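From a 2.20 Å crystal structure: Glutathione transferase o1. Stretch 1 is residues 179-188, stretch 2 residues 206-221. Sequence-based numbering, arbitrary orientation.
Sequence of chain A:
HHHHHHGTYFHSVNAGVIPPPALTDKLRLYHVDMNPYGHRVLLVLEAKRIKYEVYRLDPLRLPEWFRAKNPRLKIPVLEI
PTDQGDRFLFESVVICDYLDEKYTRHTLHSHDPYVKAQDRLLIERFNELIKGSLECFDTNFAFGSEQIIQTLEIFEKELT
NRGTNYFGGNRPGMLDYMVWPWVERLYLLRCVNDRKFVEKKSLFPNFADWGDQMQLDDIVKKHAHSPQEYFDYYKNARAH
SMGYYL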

# COMPACT_ATOMS: atom_id res chain seq x y z
N VAL A 179 -3.36 10.95 -8.26
CA VAL A 179 -2.20 11.81 -8.33
C VAL A 179 -2.59 13.30 -8.35
O VAL A 179 -1.84 14.16 -7.86
CB VAL A 179 -1.38 11.40 -9.59
CG1 VAL A 179 -0.86 12.55 -10.36
CG2 VAL A 179 -0.29 10.37 -9.23
N TRP A 180 -3.78 13.59 -8.87
CA TRP A 180 -4.19 14.97 -9.13
C TRP A 180 -4.16 15.94 -7.94
O TRP A 180 -3.67 17.06 -8.09
CB TRP A 180 -5.57 15.04 -9.82
CG TRP A 180 -5.88 16.46 -10.21
CD1 TRP A 180 -6.84 17.26 -9.69
CD2 TRP A 180 -5.18 17.25 -11.18
NE1 TRP A 180 -6.80 18.50 -10.29
CE2 TRP A 180 -5.78 18.52 -11.20
CE3 TRP A 180 -4.09 17.00 -12.03
CZ2 TRP A 180 -5.34 19.54 -12.06
CZ3 TRP A 180 -3.64 18.01 -12.86
CH2 TRP A 180 -4.27 19.27 -12.87
N PRO A 181 -4.68 15.54 -6.76
CA PRO A 181 -4.76 16.53 -5.69
C PRO A 181 -3.44 17.28 -5.42
O PRO A 181 -3.46 18.50 -5.27
CB PRO A 181 -5.19 15.69 -4.47
CG PRO A 181 -6.03 14.64 -5.08
CD PRO A 181 -5.29 14.27 -6.33
N TRP A 182 -2.32 16.56 -5.40
CA TRP A 182 -1.02 17.19 -5.17
C TRP A 182 -0.57 18.02 -6.37
O TRP A 182 -0.02 19.11 -6.19
CB TRP A 182 0.04 16.16 -4.76
CG TRP A 182 -0.29 15.62 -3.39
CD1 TRP A 182 0.18 16.09 -2.19
CD2 TRP A 182 -1.18 14.55 -3.09
NE1 TRP A 182 -0.36 15.36 -1.16
CE2 TRP A 182 -1.21 14.41 -1.68
CE3 TRP A 182 -1.97 13.68 -3.87
CZ2 TRP A 182 -1.98 13.43 -1.04
CZ3 TRP A 182 -2.73 12.72 -3.23
CH2 TRP A 182 -2.74 12.61 -1.83
N VAL A 183 -0.84 17.54 -7.58
CA VAL A 183 -0.51 18.29 -8.79
C VAL A 183 -1.25 19.64 -8.84
O VAL A 183 -0.65 20.67 -9.15
CB VAL A 183 -0.73 17.44 -10.07
CG1 VAL A 183 -0.49 18.27 -11.32
CG2 VAL A 183 0.21 16.24 -10.06
N GLU A 184 -2.54 19.64 -8.52
CA GLU A 184 -3.33 20.87 -8.51
C GLU A 184 -2.78 21.89 -7.51
O GLU A 184 -2.77 23.10 -7.78
CB GLU A 184 -4.78 20.56 -8.17
CG GLU A 184 -5.75 21.65 -8.53
CD GLU A 184 -7.16 21.27 -8.14
OE1 GLU A 184 -7.54 21.53 -6.98
OE2 GLU A 184 -7.87 20.69 -8.99
N ARG A 185 -2.33 21.39 -6.35
CA ARG A 185 -1.71 22.22 -5.32
C ARG A 185 -0.39 22.84 -5.75
O ARG A 185 -0.09 23.97 -5.37
CB ARG A 185 -1.53 21.43 -4.02
CG ARG A 185 -2.83 21.28 -3.25
CD ARG A 185 -2.80 20.15 -2.23
NE ARG A 185 -4.05 20.14 -1.47
CZ ARG A 185 -5.22 19.68 -1.93
NH1 ARG A 185 -5.30 19.18 -3.15
NH2 ARG A 185 -6.30 19.73 -1.17
N LEU A 186 0.38 22.13 -6.58
CA LEU A 186 1.67 22.63 -7.05
C LEU A 186 1.59 23.96 -7.77
O LEU A 186 2.51 24.77 -7.67
CB LEU A 186 2.39 21.60 -7.93
CG LEU A 186 2.81 20.30 -7.23
CD1 LEU A 186 3.50 19.36 -8.21
CD2 LEU A 186 3.69 20.58 -6.02
N TYR A 187 0.49 24.19 -8.50
CA TYR A 187 0.28 25.46 -9.21
C TYR A 187 0.37 26.69 -8.29
O TYR A 187 0.64 27.79 -8.77
CB TYR A 187 -1.06 25.45 -9.97
CG TYR A 187 -1.16 24.46 -11.12
CD1 TYR A 187 -0.54 24.70 -12.34
CD2 TYR A 187 -1.91 23.29 -10.98
CE1 TYR A 187 -0.64 23.78 -13.40
CE2 TYR A 187 -2.02 22.38 -12.02
CZ TYR A 187 -1.38 22.63 -13.22
OH TYR A 187 -1.51 21.71 -14.24
N LEU A 188 0.16 26.51 -6.99
CA LEU A 188 0.30 27.62 -6.04
C LEU A 188 1.71 28.22 -6.10
O LEU A 188 1.90 29.40 -5.81
CB LEU A 188 -0.06 27.20 -4.60
CG LEU A 188 0.87 26.29 -3.77
CD1 LEU A 188 2.02 27.06 -3.14
CD2 LEU A 188 0.10 25.56 -2.69
N ASN A 206 4.85 16.90 -21.59
CA ASN A 206 3.67 16.02 -21.62
C ASN A 206 2.86 16.06 -20.32
O ASN A 206 1.63 16.09 -20.35
CB ASN A 206 4.07 14.58 -21.99
CG ASN A 206 4.62 14.48 -23.42
OD1 ASN A 206 4.13 15.13 -24.33
ND2 ASN A 206 5.64 13.64 -23.60
N PHE A 207 3.56 16.10 -19.19
CA PHE A 207 2.91 16.21 -17.88
C PHE A 207 2.17 17.54 -17.76
O PHE A 207 1.03 17.57 -17.32
CB PHE A 207 3.93 16.08 -16.74
CG PHE A 207 3.33 15.66 -15.43
CD1 PHE A 207 3.06 14.32 -15.17
CD2 PHE A 207 3.04 16.60 -14.45
CE1 PHE A 207 2.50 13.92 -13.96
CE2 PHE A 207 2.48 16.22 -13.23
CZ PHE A 207 2.21 14.87 -12.98
N ALA A 208 2.83 18.62 -18.18
CA ALA A 208 2.24 19.95 -18.18
C ALA A 208 0.97 19.96 -19.02
O ALA A 208 -0.05 20.48 -18.59
CB ALA A 208 3.24 21.00 -18.69
N ASP A 209 1.05 19.39 -20.23
CA ASP A 209 -0.09 19.23 -21.12
C ASP A 209 -1.24 18.48 -20.43
O ASP A 209 -2.39 18.93 -20.48
CB ASP A 209 0.32 18.48 -22.40
CG ASP A 209 1.06 19.37 -23.39
OD1 ASP A 209 1.37 20.54 -23.06
OD2 ASP A 209 1.34 18.89 -24.51
N TRP A 210 -0.92 17.36 -19.79
CA TRP A 210 -1.87 16.55 -19.04
C TRP A 210 -2.54 17.37 -17.93
O TRP A 210 -3.77 17.35 -17.79
CB TRP A 210 -1.17 15.30 -18.50
CG TRP A 210 -1.93 14.52 -17.45
CD1 TRP A 210 -2.88 13.57 -17.67
CD2 TRP A 210 -1.77 14.62 -16.04
NE1 TRP A 210 -3.34 13.08 -16.47
CE2 TRP A 210 -2.68 13.70 -15.45
CE3 TRP A 210 -0.96 15.40 -15.20
CZ2 TRP A 210 -2.80 13.54 -14.07
CZ3 TRP A 210 -1.07 15.24 -13.83
CH2 TRP A 210 -1.99 14.32 -13.28
N GLY A 211 -1.73 18.10 -17.16
CA GLY A 211 -2.22 19.07 -16.18
C GLY A 211 -3.30 20.00 -16.72
O GLY A 211 -4.33 20.21 -16.08
N ASP A 212 -3.06 20.55 -17.91
CA ASP A 212 -4.02 21.45 -18.56
C ASP A 212 -5.32 20.72 -18.88
O ASP A 212 -6.40 21.25 -18.63
CB ASP A 212 -3.42 22.04 -19.85
CG ASP A 212 -2.31 23.03 -19.57
OD1 ASP A 212 -2.29 23.59 -18.45
OD2 ASP A 212 -1.47 23.24 -20.46
N GLN A 213 -5.20 19.52 -19.43
CA GLN A 213 -6.36 18.70 -19.75
C GLN A 213 -7.14 18.28 -18.51
O GLN A 213 -8.36 18.31 -18.51
CB GLN A 213 -5.95 17.49 -20.59
CG GLN A 213 -5.58 17.84 -22.04
CD GLN A 213 -6.77 18.32 -22.84
OE1 GLN A 213 -7.82 17.67 -22.86
NE2 GLN A 213 -6.61 19.46 -23.50
N MET A 214 -6.43 17.89 -17.45
CA MET A 214 -7.07 17.53 -16.19
C MET A 214 -7.87 18.71 -15.63
O MET A 214 -8.95 18.51 -15.09
CB MET A 214 -6.05 17.07 -15.15
CG MET A 214 -5.48 15.68 -15.38
SD MET A 214 -6.66 14.32 -15.22
CE MET A 214 -7.00 14.33 -13.45
N GLN A 215 -7.34 19.93 -15.77
CA GLN A 215 -8.05 21.12 -15.28
C GLN A 215 -9.43 21.34 -15.92
O GLN A 215 -10.31 21.96 -15.32
CB GLN A 215 -7.18 22.37 -15.42
CG GLN A 215 -6.05 22.43 -14.39
CD GLN A 215 -5.14 23.62 -14.61
OE1 GLN A 215 -4.01 23.47 -15.08
NE2 GLN A 215 -5.64 24.82 -14.31
N LEU A 216 -9.61 20.81 -17.14
CA LEU A 216 -10.86 20.95 -17.86
C LEU A 216 -11.88 19.85 -17.55
O LEU A 216 -13.05 19.97 -17.92
CB LEU A 216 -10.61 21.04 -19.37
CG LEU A 216 -9.67 22.15 -19.87
CD1 LEU A 216 -9.47 22.08 -21.38
CD2 LEU A 216 -10.18 23.52 -19.46
N ASP A 217 -11.43 18.80 -16.86
CA ASP A 217 -12.27 17.66 -16.50
C ASP A 217 -13.36 18.08 -15.51
O ASP A 217 -13.08 18.74 -14.50
CB ASP A 217 -11.39 16.55 -15.89
CG ASP A 217 -12.08 15.20 -15.83
OD1 ASP A 217 -12.49 14.66 -16.89
OD2 ASP A 217 -12.18 14.64 -14.72
N ASP A 218 -14.61 17.72 -15.82
CA ASP A 218 -15.78 18.11 -15.02
C ASP A 218 -15.70 17.68 -13.56
O ASP A 218 -16.14 18.41 -12.67
CB ASP A 218 -17.05 17.56 -15.65
CG ASP A 218 -17.31 18.13 -17.03
OD1 ASP A 218 -18.06 19.13 -17.13
OD2 ASP A 218 -16.72 17.60 -18.00
N ILE A 219 -15.14 16.50 -13.33
CA ILE A 219 -14.93 15.96 -12.00
C ILE A 219 -13.87 16.78 -11.24
O ILE A 219 -14.07 17.15 -10.08
CB ILE A 219 -14.57 14.46 -12.08
CG1 ILE A 219 -15.75 13.67 -12.65
CG2 ILE A 219 -14.17 13.90 -10.71
CD1 ILE A 219 -15.35 12.49 -13.52
N VAL A 220 -12.74 17.06 -11.90
CA VAL A 220 -11.69 17.90 -11.33
C VAL A 220 -12.25 19.27 -10.91
O VAL A 220 -12.05 19.72 -9.77
CB VAL A 220 -10.52 18.08 -12.32
CG1 VAL A 220 -9.64 19.29 -11.95
CG2 VAL A 220 -9.69 16.81 -12.41
N LYS A 221 -12.96 19.89 -11.84
CA LYS A 221 -13.54 21.22 -11.67
C LYS A 221 -14.48 21.31 -10.46
O LYS A 221 -14.53 22.33 -9.78
CB LYS A 221 -14.28 21.62 -12.94
CG LYS A 221 -13.99 23.02 -13.42
CD LYS A 221 -14.59 23.26 -14.82
CE LYS A 221 -14.28 24.68 -15.31
NZ LYS A 221 -12.85 25.06 -15.07
O HOH W 1 -9.85 18.99 -8.15

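The helix of stretch 1 of glutathione transferase o1, which begins earlier in the chain, crosses the helix of residues 206-216 almost at right angles (101° between N-to-C directions), with axes 11.2 Å apart at closest approach; after Asp217, at the N-cap position, a second helix begins at 218. The first helix is kinked near Pro181, which has no backbone N-H to donate to the turn before. The backbones come nearest at Val183 and Gly211 (CA to CA, 7.6 Å). Gly211 makes room here: Tyr187 OH lies 3.4 Å from Gly211 CA, and an ideal CB would clash with that hydroxyl. Trp180 is the main knob, seated among Trp210, Gly211, Met214 and Val220. Met214 CB and Val220 CG2 cover one face of its indole in CH-pi contacts, with Trp180 CZ3 3.5 Å from Met214 CB. The edge of Trp180 points at the face of Trp210, an offset edge-to-face pair with planes at 79°. Beside it, Val179 CG1 packs 3.6 Å from Trp210 CH2, while Val183 CG2 meets the edge of the Phe207 ring, 3.8 Å from CZ. Polar links gather at Glu184 OE2, beside the indole nitrogen. Trp180 NE1 donates to Glu184 OE2 (2.8 Å) within its own helix, satisfying the buried indole nitrogen, and one water bridges the stretches by donating to Glu184 OE2 (2.7 Å) and Val220 O (2.8 Å).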